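Local coordinates for PDZ domain protein (Parabacteroides distasonis, PDB 4L8N) that is of unknown function but combines N-terminal and C-terminal PDZ domains with a DUF4136 domain and binds magnesium ions, at residues Asn426-Phe431 and Ile443-Ile448; Val128-Thr133 and Ala264-Glu269; Glu53-Pro58 and Asn77-Thr82; Ser8-Gly13 and Lys97-Ser102. All blocks are in the same frame, centred on the assembly; numbering follows the deposited sequence.

Contact 1. Residues Asn426-Phe431 and Ile443-Ile448; sequences NNACTF and IIRPTI
Cys-429 and Ile-444 form a hydrogen-bonded pair in the beta hairpin of strands 429-435 and 438-456, which probably belongs to the C-terminal PDZ domain. Both bonds of the pair are made: Cys-429 N donates to Ile-444 O at 3.0 Å, and Ile-444 N returns a shorter bond to Cys-429 O at 2.7 Å. Thr-430 and Ile-443 follow as a non-hydrogen-bonded pair with side chains side by side and pointing the same way; the terminal CD1 of Ile-443 reaches Thr-430 OG1 at 3.4 Å, while its CG2 branch meets Ala-428 CB. On the sheet face that carries Cys-429 and Ile-444, the Ile-444 side chain crosses that of Phe-431 at about a right angle, CD1 lying 3.6 Å from ring atom CD1. Cys-429 SG packs on Pro-446 CG, 4.0 Å away. Arg-445 starts with CG anti to its backbone N (chi1 -171°) and bends at chi3 (-84°); its guanidinium ends with the backbone N of Ala-428 4.3 Å above the centre of one face. Outside the hairpin, Asn-427 OD1 takes a hydrogen bond from Asn-308 ND2, and Ile-444 packs on Pro-330 and Ala-331 of helix 330-333. Beyond the Ala-428/Arg-445 position the next hydrogen-bonded pair would match Asn-427 with Pro-446, which has no N-H to give; Pro-446 CD instead rests 3.3 Å from Asn-427 O. The end-to-end directions of the segments are 117° apart, and they do not stay paired throughout; past the paired residues, proline ring atoms against Cys-429 SG and the Asn-427 carbonyl take the place of N-H...O bonds.

Contact 2. Residues Val128-Thr133 and Ala264-Glu269; sequences VCPFKT and ANELLE
The Phe-131 ring has Cys-129 CB over the centre of one face, 3.4 Å above its plane, while the methyl of Ala-264 approaches obliquely, with CB 3.6 Å from ring atom CD1. Phe-131 and Ala-264 form an antiparallel non-hydrogen-bonded pair with CA atoms 4.5 Å apart. Beside this pair, Asn-265 N donates to Pro-130 O at 3.3 Å, a long bond but fairly straight at 158°. The same oxygen also takes a CA-H...O contact from Ala-264 CA. Pro-130 is the centre of an inverse gamma turn, closed by a weak bond from Phe-131 N to Cys-129 O; the turn interrupts strand 123-135. The proline ring and the Glu-266 side chain cross at about a right angle, and Pro-130 CG lies 3.2 Å from Glu-266 OE2. That carboxylate is gripped from two sources: OE1 by Tyr-277 OH, and OE2 in a salt bridge with Arg-215 of the second subunit, which also packs on Pro-130. Asp-270, a magnesium-binding residue whose ion is not bound to this chain in the model, lies farther off, its side chain about 11 Å from that of Glu-266. Strand 240-250 pairs with strand 258-268 on the side away from strand 123-135, and helix 274-285 packs against the sheet through His-281, Leu-284 and Met-285 on Phe-131 and Tyr-277 on Ala-264.

Contact 3. Residues Glu53-Pro58 and Asn77-Thr82; sequences EINGVP and NDVLLT
Glu-53 and Thr-82 form an antiparallel hydrogen-bonded pair, with Thr-82 N donating almost straight to Glu-53 O (3.0 Å, 176°) and a weak return bond from Glu-53 N to Thr-82 O. One step on, Ile-54 and Leu-81 make the non-hydrogen-bonded pair, and Asn-55 N then donates to Leu-80 O at 2.8 Å. There segment 53-58 leaves its partner in a type I' beta turn from Ile-54 to Val-57, with positive phi at both Asn-55 and Gly-56; reciprocal backbone bonds between Ile-54 and Val-57 close this tight hairpin of strands 50-54 and 57-58. Asn-Gly is a classic pair for such a turn. The side chain of Asn-55 continues the pairing where the main chain turns off: its OD1 accepts Leu-80 N at 3.1 Å, the donor standing 35° out of the amide carbonyl plane. Leu-80 is thus held through both N and O by one residue. Water 1 adds a bridge, accepting from Gly-56 N at 2.8 Å and donating to Leu-80 O and Thr-82 OG1. Glu-53 CB packs 3.6 Å from Thr-82 CB, and Thr-82 OG1 also bonds Gln-92 OE1. On the face that carries Ile-54 and Leu-81, Ile-54 CG2 lies 3.8 Å from Val-79 CG1, the two side chains side by side. Strands 50-54 and 78-84 are neighbours in the antiparallel sheet of the N-terminal PDZ domain: Leu-71 of helix 67-71 packs on Ile-54 and Leu-81, while strand 91-101 flanks strand 78-84 through backbone bonds of Val-79 with Val-95 and Leu-81 with Val-93.

Contact 4. Residues Ser8-Gly13 and Lys97-Ser102; sequences SICRLG and KDCKKS
Ile-9 with Lys-100 and Arg-11 with Asp-98 are the hydrogen-bonded pairs that join strand 8-11 to strand 98-101, each with both bonds made; the axes run 155° apart at a closest approach of 4.5 Å. Ile-9 N to Lys-100 O is the shortest of the four at 2.8 Å, though bent to 134° at the hydrogen. Between these pairs Cys-10 faces Cys-99, SG to SG 3.2 Å: too far for a disulfide as modelled yet close for two thiols, which leaves the state of the pair doubtful. Lys-97 CD lies 3.6 Å from Cys-10 CB. At the other end, Ile-9 CG1 and CD1 rest against Ser-102. On the face with Arg-11, the chain of that residue is bent at chi2 and chi3, and its NH1 lies 3.7 Å from Asp-98 OD2 in a long salt bridge; OD2 lies at the edge of the guanidinium, near its plane. Water 2 secures the same oxygen, donating to OD2 at 2.7 Å and accepting from Gly-13 N. Ser-39 OG bonds Asp-98 OD1, fixing the carboxylate from its other oxygen, while Lys-97 NZ is anchored on Pro-73 O and Arg-76 O. The first strand of the N-terminal PDZ sheet, 8-18, thus pairs antiparallel with its late strand 91-101, consistent with the canonical PDZ order in which the N-terminal strand lies beside the last one.

Overall arrangement
Contacts 3 and 4 belong to one six-stranded antiparallel sheet, where neighbouring strands 78-84 and 91-101 bring them into touch: Asn-77 O lies 3.4 Å from Lys-97 CB. Contacts 1 and 2 share the large mixed sheet, yet stand on opposite sides of the chain's centre, with centres 46 Å apart. Contact 2 is the buried one, a short pairing whose Glu-266 carboxylate is held both within the chain and by the second subunit. Contact 4 lies at the surface and relies on regular backbone bonds and solvent-linked charge. Contacts 1 and 3 are partly buried; in both, regular pairing stops, at a proline in contact 1 and at a turn bridged by amide and water in contact 3.

Contact 1. Residues Asn426-Phe431 and Ile443-Ile448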
loop_
_atom_site.group_PDB
_atom_site.type_symbol
_atom_site.label_atom_id
_atom_site.label_comp_id
_atom_site.label_asym_id
_atom_site.label_seq_id
_atom_site.Cartn_x
_atom_site.Cartn_y
_atom_site.Cartn_z
ATOM N N ASN A 426 34.188 25.128 30.999
ATOM C CA ASN A 426 35.496 24.916 30.419
ATOM C C ASN A 426 35.611 23.527 29.809
ATOM O O ASN A 426 35.779 22.526 30.528
ATOM C CB ASN A 426 36.571 25.140 31.487
ATOM C CG ASN A 426 37.971 24.982 30.977
ATOM O OD1 ASN A 426 38.338 25.529 29.926
ATOM N ND2 ASN A 426 38.770 24.216 31.716
ATOM N N ASN A 427 35.560 23.492 28.461
ATOM C CA ASN A 427 35.669 22.273 27.669
ATOM C C ASN A 427 37.141 21.812 27.530
ATOM O O ASN A 427 37.374 20.696 27.096
ATOM C CB ASN A 427 35.007 22.458 26.301
ATOM C CG ASN A 427 34.730 21.165 25.559
ATOM O OD1 ASN A 427 34.275 20.175 26.133
ATOM N ND2 ASN A 427 35.023 21.136 24.265
ATOM N N ALA A 428 38.116 22.616 27.965
ATOM C CA ALA A 428 39.533 22.241 27.914
ATOM C C ALA A 428 39.856 21.147 28.953
ATOM O O ALA A 428 39.535 21.284 30.137
ATOM C CB ALA A 428 40.401 23.460 28.130
ATOM N N CYS A 429 40.465 20.044 28.491
ATOM C CA CYS A 429 40.778 18.865 29.307
ATOM C C CYS A 429 42.253 18.818 29.626
ATOM O O CYS A 429 43.085 19.147 28.781
ATOM C CB CYS A 429 40.321 17.588 28.604
ATOM S SG CYS A 429 38.645 17.683 27.896
ATOM N N THR A 430 42.575 18.416 30.857
ATOM C CA THR A 430 43.947 18.312 31.342
ATOM C C THR A 430 44.422 16.891 31.155
ATOM O O THR A 430 43.800 15.957 31.655
ATOM C CB THR A 430 44.033 18.772 32.812
ATOM O OG1 THR A 430 43.691 20.158 32.892
ATOM C CG2 THR A 430 45.403 18.555 33.416
ATOM N N PHE A 431 45.526 16.733 30.432
ATOM C CA PHE A 431 46.141 15.432 30.205
ATOM C C PHE A 431 47.518 15.398 30.884
ATOM O O PHE A 431 48.393 16.213 30.570
ATOM C CB PHE A 431 46.234 15.105 28.706
ATOM C CG PHE A 431 44.963 14.608 28.045
ATOM C CD1 PHE A 431 43.996 15.505 27.590
ATOM C CD2 PHE A 431 44.760 13.249 27.823
ATOM C CE1 PHE A 431 42.849 15.047 26.933
ATOM C CE2 PHE A 431 43.614 12.797 27.161
ATOM C CZ PHE A 431 42.671 13.698 26.721
ATOM N N ILE A 443 47.190 20.930 28.415
ATOM C CA ILE A 443 45.765 21.228 28.363
ATOM C C ILE A 443 45.344 21.116 26.918
ATOM O O ILE A 443 45.866 21.847 26.066
ATOM C CB ILE A 443 45.381 22.595 28.982
ATOM C CG1 ILE A 443 46.157 22.944 30.277
ATOM C CG2 ILE A 443 43.890 22.721 29.133
ATOM C CD1 ILE A 443 46.196 21.903 31.438
ATOM N N ILE A 444 44.433 20.173 26.629
ATOM C CA ILE A 444 43.992 19.956 25.265
ATOM C C ILE A 444 42.595 20.491 25.115
ATOM O O ILE A 444 41.686 19.989 25.766
ATOM C CB ILE A 444 44.100 18.460 24.844
ATOM C CG1 ILE A 444 45.555 17.940 24.973
ATOM C CG2 ILE A 444 43.570 18.275 23.419
ATOM C CD1 ILE A 444 45.801 16.450 24.609
ATOM N N ARG A 445 42.414 21.527 24.290
ATOM C CA ARG A 445 41.068 21.969 23.997
ATOM C C ARG A 445 40.621 21.136 22.808
ATOM O O ARG A 445 41.223 21.231 21.733
ATOM C CB ARG A 445 40.908 23.466 23.745
ATOM C CG ARG A 445 39.415 23.787 23.667
ATOM C CD ARG A 445 39.114 25.242 23.469
ATOM N NE ARG A 445 39.102 25.982 24.720
ATOM C CZ ARG A 445 38.029 26.192 25.464
ATOM N NH1 ARG A 445 36.851 25.711 25.096
ATOM N NH2 ARG A 445 38.121 26.895 26.578
ATOM N N PRO A 446 39.635 20.240 22.986
ATOM C CA PRO A 446 39.244 19.392 21.872
ATOM C C PRO A 446 38.404 20.143 20.867
ATOM O O PRO A 446 37.886 21.246 21.135
ATOM C CB PRO A 446 38.425 18.278 22.550
ATOM C CG PRO A 446 38.576 18.481 24.019
ATOM C CD PRO A 446 38.826 19.933 24.178
ATOM N N THR A 447 38.266 19.521 19.704
ATOM C CA THR A 447 37.387 19.989 18.651
ATOM C C THR A 447 36.183 19.096 18.741
ATOM O O THR A 447 36.281 17.963 19.212
ATOM C CB THR A 447 38.075 20.000 17.297
ATOM O OG1 THR A 447 38.689 18.731 17.050
ATOM C CG2 THR A 447 39.081 21.134 17.172
ATOM N N ILE A 448 35.044 19.607 18.346
ATOM C CA ILE A 448 33.818 18.853 18.474
ATOM C C ILE A 448 33.517 18.216 17.127
ATOM O O ILE A 448 33.349 18.900 16.098
ATOM C CB ILE A 448 32.681 19.750 19.055
ATOM C CG1 ILE A 448 33.017 20.136 20.533
ATOM C CG2 ILE A 448 31.323 19.070 18.959
ATOM C CD1 ILE A 448 32.038 21.061 21.251
#

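Contact 2. Residues Val128-Thr133 and Ala264-Glu269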
loop_
_atom_site.group_PDB
_atom_site.type_symbol
_atom_site.label_atom_id
_atom_site.label_comp_id
_atom_site.label_asym_id
_atom_site.label_seq_id
_atom_site.Cartn_x
_atom_site.Cartn_y
_atom_site.Cartn_z
ATOM N N VAL A 128 10.681 3.232 8.898
ATOM C CA VAL A 128 10.213 2.742 7.610
ATOM C C VAL A 128 9.174 3.728 7.086
ATOM O O VAL A 128 8.330 4.195 7.866
ATOM C CB VAL A 128 9.678 1.281 7.678
ATOM C CG1 VAL A 128 9.448 0.735 6.284
ATOM C CG2 VAL A 128 10.641 0.364 8.427
ATOM N N CYS A 129 9.257 4.072 5.771
ATOM C CA CYS A 129 8.324 5.017 5.137
ATOM C C CYS A 129 7.394 4.322 4.157
ATOM O O CYS A 129 7.805 3.403 3.426
ATOM C CB CYS A 129 9.075 6.153 4.462
ATOM S SG CYS A 129 9.930 7.250 5.613
ATOM N N PRO A 130 6.121 4.771 4.106
ATOM C CA PRO A 130 5.160 4.124 3.200
ATOM C C PRO A 130 5.269 4.751 1.825
ATOM O O PRO A 130 4.384 5.483 1.372
ATOM C CB PRO A 130 3.813 4.367 3.894
ATOM C CG PRO A 130 4.005 5.656 4.615
ATOM C CD PRO A 130 5.481 5.873 4.859
ATOM N N PHE A 131 6.412 4.505 1.187
ATOM C CA PHE A 131 6.676 5.027 -0.145
ATOM C C PHE A 131 6.564 3.918 -1.170
ATOM O O PHE A 131 7.231 2.895 -1.026
ATOM C CB PHE A 131 8.091 5.666 -0.231
ATOM C CG PHE A 131 8.417 6.829 0.682
ATOM C CD1 PHE A 131 7.404 7.625 1.221
ATOM C CD2 PHE A 131 9.744 7.162 0.967
ATOM C CE1 PHE A 131 7.707 8.708 2.056
ATOM C CE2 PHE A 131 10.046 8.251 1.791
ATOM C CZ PHE A 131 9.027 9.016 2.335
ATOM N N LYS A 132 5.757 4.119 -2.207
ATOM C CA LYS A 132 5.705 3.190 -3.323
ATOM C C LYS A 132 6.579 3.836 -4.417
ATOM O O LYS A 132 6.271 4.944 -4.882
ATOM C CB LYS A 132 4.251 2.887 -3.779
ATOM C CG LYS A 132 4.121 2.078 -5.086
ATOM C CD LYS A 132 4.369 0.571 -4.891
ATOM C CE LYS A 132 4.561 -0.138 -6.215
ATOM N NZ LYS A 132 5.962 -0.053 -6.735
ATOM N N THR A 133 7.708 3.176 -4.757
ATOM C CA THR A 133 8.660 3.684 -5.759
ATOM C C THR A 133 8.646 2.722 -6.911
ATOM O O THR A 133 8.951 1.537 -6.747
ATOM C CB THR A 133 10.072 3.927 -5.152
ATOM O OG1 THR A 133 9.885 4.608 -3.919
ATOM C CG2 THR A 133 10.944 4.810 -6.031
ATOM N N ALA A 264 3.740 8.450 -1.708
ATOM C CA ALA A 264 3.579 8.263 -0.269
ATOM C C ALA A 264 2.088 8.262 0.057
ATOM O O ALA A 264 1.347 9.168 -0.376
ATOM C CB ALA A 264 4.295 9.365 0.498
ATOM N N ASN A 265 1.649 7.209 0.762
ATOM C CA ASN A 265 0.272 7.053 1.213
ATOM C C ASN A 265 0.291 6.872 2.717
ATOM O O ASN A 265 0.770 5.857 3.240
ATOM C CB ASN A 265 -0.443 5.925 0.491
ATOM C CG ASN A 265 -0.709 6.267 -0.954
ATOM O OD1 ASN A 265 -1.592 7.083 -1.272
ATOM N ND2 ASN A 265 0.057 5.645 -1.856
ATOM N N GLU A 266 -0.175 7.915 3.409
ATOM C CA GLU A 266 -0.134 8.026 4.861
ATOM C C GLU A 266 -1.524 7.924 5.512
ATOM O O GLU A 266 -2.467 8.557 5.038
ATOM C CB GLU A 266 0.515 9.382 5.197
ATOM C CG GLU A 266 1.415 9.363 6.408
ATOM C CD GLU A 266 2.709 8.593 6.264
ATOM O OE1 GLU A 266 3.613 9.086 5.554
ATOM O OE2 GLU A 266 2.844 7.534 6.922
ATOM N N LEU A 267 -1.649 7.109 6.580
ATOM C CA LEU A 267 -2.912 6.978 7.350
ATOM C C LEU A 267 -2.840 7.919 8.550
ATOM O O LEU A 267 -2.025 7.717 9.458
ATOM C CB LEU A 267 -3.213 5.533 7.801
ATOM C CG LEU A 267 -3.573 4.508 6.725
ATOM C CD1 LEU A 267 -3.997 3.207 7.366
ATOM C CD2 LEU A 267 -4.689 4.991 5.833
ATOM N N LEU A 268 -3.669 8.963 8.527
ATOM C CA LEU A 268 -3.614 10.015 9.526
ATOM C C LEU A 268 -4.670 9.983 10.620
ATOM O O LEU A 268 -5.852 9.696 10.392
ATOM C CB LEU A 268 -3.667 11.369 8.836
ATOM C CG LEU A 268 -2.312 11.990 8.602
ATOM C CD1 LEU A 268 -1.597 11.349 7.438
ATOM C CD2 LEU A 268 -2.453 13.421 8.315
ATOM N N GLU A 269 -4.193 10.375 11.816
ATOM C CA GLU A 269 -4.916 10.516 13.085
ATOM C C GLU A 269 -5.539 11.914 13.170
ATOM O O GLU A 269 -6.696 12.028 13.581
ATOM C CB GLU A 269 -3.982 10.265 14.296
ATOM C CG GLU A 269 -3.142 8.998 14.208
ATOM C CD GLU A 269 -2.327 8.692 15.449
ATOM O OE1 GLU A 269 -1.204 9.232 15.580
ATOM O OE2 GLU A 269 -2.812 7.903 16.291
#

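Contact 3. Residues Glu53-Pro58 and Asn77-Thr82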
loop_
_atom_site.group_PDB
_atom_site.type_symbol
_atom_site.label_atom_id
_atom_site.label_comp_id
_atom_site.label_asym_id
_atom_site.label_seq_id
_atom_site.Cartn_x
_atom_site.Cartn_y
_atom_site.Cartn_z
ATOM N N GLU A 53 35.638 2.271 -13.027
ATOM C CA GLU A 53 36.950 1.632 -13.121
ATOM C C GLU A 53 37.693 1.775 -11.811
ATOM O O GLU A 53 37.502 2.755 -11.085
ATOM C CB GLU A 53 37.820 2.207 -14.268
ATOM C CG GLU A 53 37.145 2.441 -15.617
ATOM C CD GLU A 53 37.988 3.122 -16.688
ATOM O OE1 GLU A 53 39.120 3.570 -16.380
ATOM O OE2 GLU A 53 37.507 3.208 -17.842
ATOM N N ILE A 54 38.542 0.789 -11.512
ATOM C CA ILE A 54 39.427 0.784 -10.346
ATOM C C ILE A 54 40.855 0.726 -10.898
ATOM O O ILE A 54 41.177 -0.164 -11.684
ATOM C CB ILE A 54 39.116 -0.371 -9.348
ATOM C CG1 ILE A 54 37.624 -0.372 -8.928
ATOM C CG2 ILE A 54 40.067 -0.324 -8.136
ATOM C CD1 ILE A 54 37.097 -1.673 -8.251
ATOM N N ASN A 55 41.684 1.710 -10.533
ATOM C CA ASN A 55 43.094 1.838 -10.937
ATOM C C ASN A 55 43.305 1.640 -12.461
ATOM O O ASN A 55 44.342 1.124 -12.886
ATOM C CB ASN A 55 43.987 0.869 -10.132
ATOM C CG ASN A 55 44.111 1.193 -8.665
ATOM O OD1 ASN A 55 44.313 2.346 -8.268
ATOM N ND2 ASN A 55 44.051 0.162 -7.835
ATOM N N GLY A 56 42.319 2.077 -13.246
ATOM C CA GLY A 56 42.333 1.988 -14.700
ATOM C C GLY A 56 41.602 0.800 -15.288
ATOM O O GLY A 56 41.319 0.807 -16.494
ATOM N N VAL A 57 41.297 -0.238 -14.471
ATOM C CA VAL A 57 40.586 -1.422 -14.988
ATOM C C VAL A 57 39.047 -1.282 -14.795
ATOM O O VAL A 57 38.581 -1.127 -13.659
ATOM C CB VAL A 57 41.119 -2.802 -14.472
ATOM C CG1 VAL A 57 41.388 -2.811 -12.972
ATOM C CG2 VAL A 57 40.197 -3.960 -14.868
ATOM N N PRO A 58 38.251 -1.379 -15.902
ATOM C CA PRO A 58 36.780 -1.320 -15.778
ATOM C C PRO A 58 36.235 -2.477 -14.932
ATOM O O PRO A 58 36.714 -3.611 -15.040
ATOM C CB PRO A 58 36.300 -1.407 -17.229
ATOM C CG PRO A 58 37.472 -1.006 -18.047
ATOM C CD PRO A 58 38.642 -1.566 -17.311
ATOM N N ASN A 77 48.522 2.181 -1.853
ATOM C CA ASN A 77 47.910 2.863 -0.706
ATOM C C ASN A 77 46.800 3.836 -1.142
ATOM O O ASN A 77 45.816 4.005 -0.412
ATOM C CB ASN A 77 48.948 3.585 0.134
ATOM C CG ASN A 77 49.093 2.991 1.512
ATOM O OD1 ASN A 77 48.715 1.838 1.771
ATOM N ND2 ASN A 77 49.652 3.762 2.427
ATOM N N ASP A 78 46.972 4.473 -2.320
ATOM C CA ASP A 78 46.016 5.417 -2.890
ATOM C C ASP A 78 45.323 4.751 -4.067
ATOM O O ASP A 78 46.008 4.313 -4.994
ATOM C CB ASP A 78 46.728 6.728 -3.301
ATOM C CG ASP A 78 46.986 7.724 -2.164
ATOM O OD1 ASP A 78 46.856 7.329 -0.972
ATOM O OD2 ASP A 78 47.345 8.889 -2.462
ATOM N N VAL A 79 43.978 4.625 -4.013
ATOM C CA VAL A 79 43.178 3.980 -5.063
ATOM C C VAL A 79 42.600 5.037 -5.999
ATOM O O VAL A 79 41.848 5.915 -5.557
ATOM C CB VAL A 79 42.056 3.044 -4.525
ATOM C CG1 VAL A 79 41.623 2.038 -5.588
ATOM C CG2 VAL A 79 42.500 2.312 -3.267
ATOM N N LEU A 80 42.962 4.947 -7.290
ATOM C CA LEU A 80 42.456 5.827 -8.336
ATOM C C LEU A 80 41.122 5.260 -8.849
ATOM O O LEU A 80 41.051 4.110 -9.304
ATOM C CB LEU A 80 43.464 6.019 -9.489
ATOM C CG LEU A 80 43.044 7.019 -10.581
ATOM C CD1 LEU A 80 42.832 8.432 -10.014
ATOM C CD2 LEU A 80 44.043 7.047 -11.707
ATOM N N LEU A 81 40.062 6.073 -8.754
ATOM C CA LEU A 81 38.726 5.659 -9.144
ATOM C C LEU A 81 38.194 6.461 -10.313
ATOM O O LEU A 81 38.398 7.670 -10.399
ATOM C CB LEU A 81 37.803 5.832 -7.928
ATOM C CG LEU A 81 37.335 4.582 -7.168
ATOM C CD1 LEU A 81 38.464 3.607 -6.874
ATOM C CD2 LEU A 81 36.641 4.976 -5.879
ATOM N N THR A 82 37.525 5.773 -11.221
ATOM C CA THR A 82 36.822 6.385 -12.335
ATOM C C THR A 82 35.377 6.358 -11.911
ATOM O O THR A 82 34.809 5.276 -11.759
ATOM C CB THR A 82 37.116 5.669 -13.649
ATOM O OG1 THR A 82 38.528 5.732 -13.903
ATOM C CG2 THR A 82 36.328 6.252 -14.822
HETATM O O HOH W 1 40.598 4.089 -12.261
#

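Contact 4. Residues Ser8-Gly13 and Lys97-Ser102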
loop_
_atom_site.group_PDB
_atom_site.type_symbol
_atom_site.label_atom_id
_atom_site.label_comp_id
_atom_site.label_asym_id
_atom_site.label_seq_id
_atom_site.Cartn_x
_atom_site.Cartn_y
_atom_site.Cartn_z
ATOM N N SER A 8 48.779 -3.254 10.508
ATOM C CA SER A 8 47.869 -2.120 10.355
ATOM C C SER A 8 46.662 -2.457 9.470
ATOM O O SER A 8 46.825 -2.979 8.368
ATOM C CB SER A 8 48.612 -0.901 9.825
ATOM O OG SER A 8 49.512 -0.411 10.803
ATOM N N ILE A 9 45.446 -2.181 9.995
ATOM C CA ILE A 9 44.130 -2.391 9.355
ATOM C C ILE A 9 43.791 -1.161 8.507
ATOM O O ILE A 9 44.132 -0.045 8.893
ATOM C CB ILE A 9 42.995 -2.677 10.409
ATOM C CG1 ILE A 9 43.440 -3.564 11.615
ATOM C CG2 ILE A 9 41.685 -3.178 9.765
ATOM C CD1 ILE A 9 43.950 -5.070 11.302
ATOM N N CYS A 10 43.125 -1.361 7.361
ATOM C CA CYS A 10 42.739 -0.281 6.457
ATOM C C CYS A 10 41.318 -0.422 5.965
ATOM O O CYS A 10 40.777 -1.527 5.853
ATOM C CB CYS A 10 43.700 -0.181 5.289
ATOM S SG CYS A 10 45.420 -0.063 5.791
ATOM N N ARG A 11 40.738 0.725 5.624
ATOM C CA ARG A 11 39.356 0.895 5.204
ATOM C C ARG A 11 39.266 1.966 4.144
ATOM O O ARG A 11 40.126 2.849 4.064
ATOM C CB ARG A 11 38.553 1.347 6.449
ATOM C CG ARG A 11 37.091 0.930 6.509
ATOM C CD ARG A 11 36.134 2.110 6.651
ATOM N NE ARG A 11 36.221 2.825 7.932
ATOM C CZ ARG A 11 36.776 4.027 8.098
ATOM N NH1 ARG A 11 37.335 4.659 7.071
ATOM N NH2 ARG A 11 36.786 4.601 9.295
ATOM N N LEU A 12 38.210 1.916 3.347
ATOM C CA LEU A 12 37.912 2.997 2.424
ATOM C C LEU A 12 36.753 3.733 3.054
ATOM O O LEU A 12 35.932 3.118 3.740
ATOM C CB LEU A 12 37.640 2.515 1.009
ATOM C CG LEU A 12 38.901 2.158 0.238
ATOM C CD1 LEU A 12 39.182 0.668 0.332
ATOM C CD2 LEU A 12 38.829 2.642 -1.209
ATOM N N GLY A 13 36.749 5.050 2.930
ATOM C CA GLY A 13 35.739 5.877 3.578
ATOM C C GLY A 13 34.335 5.855 3.016
ATOM O O GLY A 13 33.672 6.900 3.001
ATOM N N LYS A 97 43.739 5.990 1.577
ATOM C CA LYS A 97 43.205 4.992 2.504
ATOM C C LYS A 97 43.219 5.510 3.927
ATOM O O LYS A 97 44.005 6.406 4.269
ATOM C CB LYS A 97 43.992 3.673 2.421
ATOM C CG LYS A 97 43.144 2.469 2.021
ATOM C CD LYS A 97 43.962 1.176 1.979
ATOM C CE LYS A 97 44.635 0.885 0.658
ATOM N NZ LYS A 97 45.463 -0.347 0.735
ATOM N N ASP A 98 42.338 4.944 4.757
ATOM C CA ASP A 98 42.275 5.299 6.159
ATOM C C ASP A 98 42.719 4.076 6.935
ATOM O O ASP A 98 42.054 3.032 6.941
ATOM C CB ASP A 98 40.889 5.829 6.556
ATOM C CG ASP A 98 40.492 7.079 5.786
ATOM O OD1 ASP A 98 41.299 8.048 5.766
ATOM O OD2 ASP A 98 39.388 7.082 5.189
ATOM N N CYS A 99 43.919 4.202 7.512
ATOM C CA CYS A 99 44.595 3.125 8.200
ATOM C C CYS A 99 44.715 3.399 9.677
ATOM O O CYS A 99 44.783 4.553 10.094
ATOM C CB CYS A 99 45.962 2.910 7.569
ATOM S SG CYS A 99 45.974 3.063 5.762
ATOM N N LYS A 100 44.740 2.324 10.466
ATOM C CA LYS A 100 44.926 2.362 11.917
ATOM C C LYS A 100 45.679 1.103 12.372
ATOM O O LYS A 100 45.640 0.083 11.679
ATOM C CB LYS A 100 43.579 2.494 12.658
ATOM C CG LYS A 100 42.607 1.319 12.463
ATOM C CD LYS A 100 41.450 1.324 13.465
ATOM C CE LYS A 100 41.797 0.710 14.800
ATOM N NZ LYS A 100 40.578 0.248 15.523
ATOM N N LYS A 101 46.336 1.162 13.534
ATOM C CA LYS A 101 47.032 -0.003 14.081
ATOM C C LYS A 101 45.986 -1.008 14.601
ATOM O O LYS A 101 44.938 -0.586 15.088
ATOM C CB LYS A 101 48.020 0.418 15.176
ATOM C CG LYS A 101 49.222 1.202 14.643
ATOM C CD LYS A 101 50.264 1.476 15.728
ATOM C CE LYS A 101 51.107 0.263 16.087
ATOM N NZ LYS A 101 51.421 0.231 17.542
ATOM N N SER A 102 46.240 -2.324 14.441
ATOM C CA SER A 102 45.310 -3.400 14.833
ATOM C C SER A 102 44.856 -3.323 16.295
ATOM O O SER A 102 43.718 -3.687 16.575
ATOM C CB SER A 102 45.928 -4.774 14.580
ATOM O OG SER A 102 47.199 -4.893 15.210
HETATM O O HOH W 2 39.016 6.951 2.567
#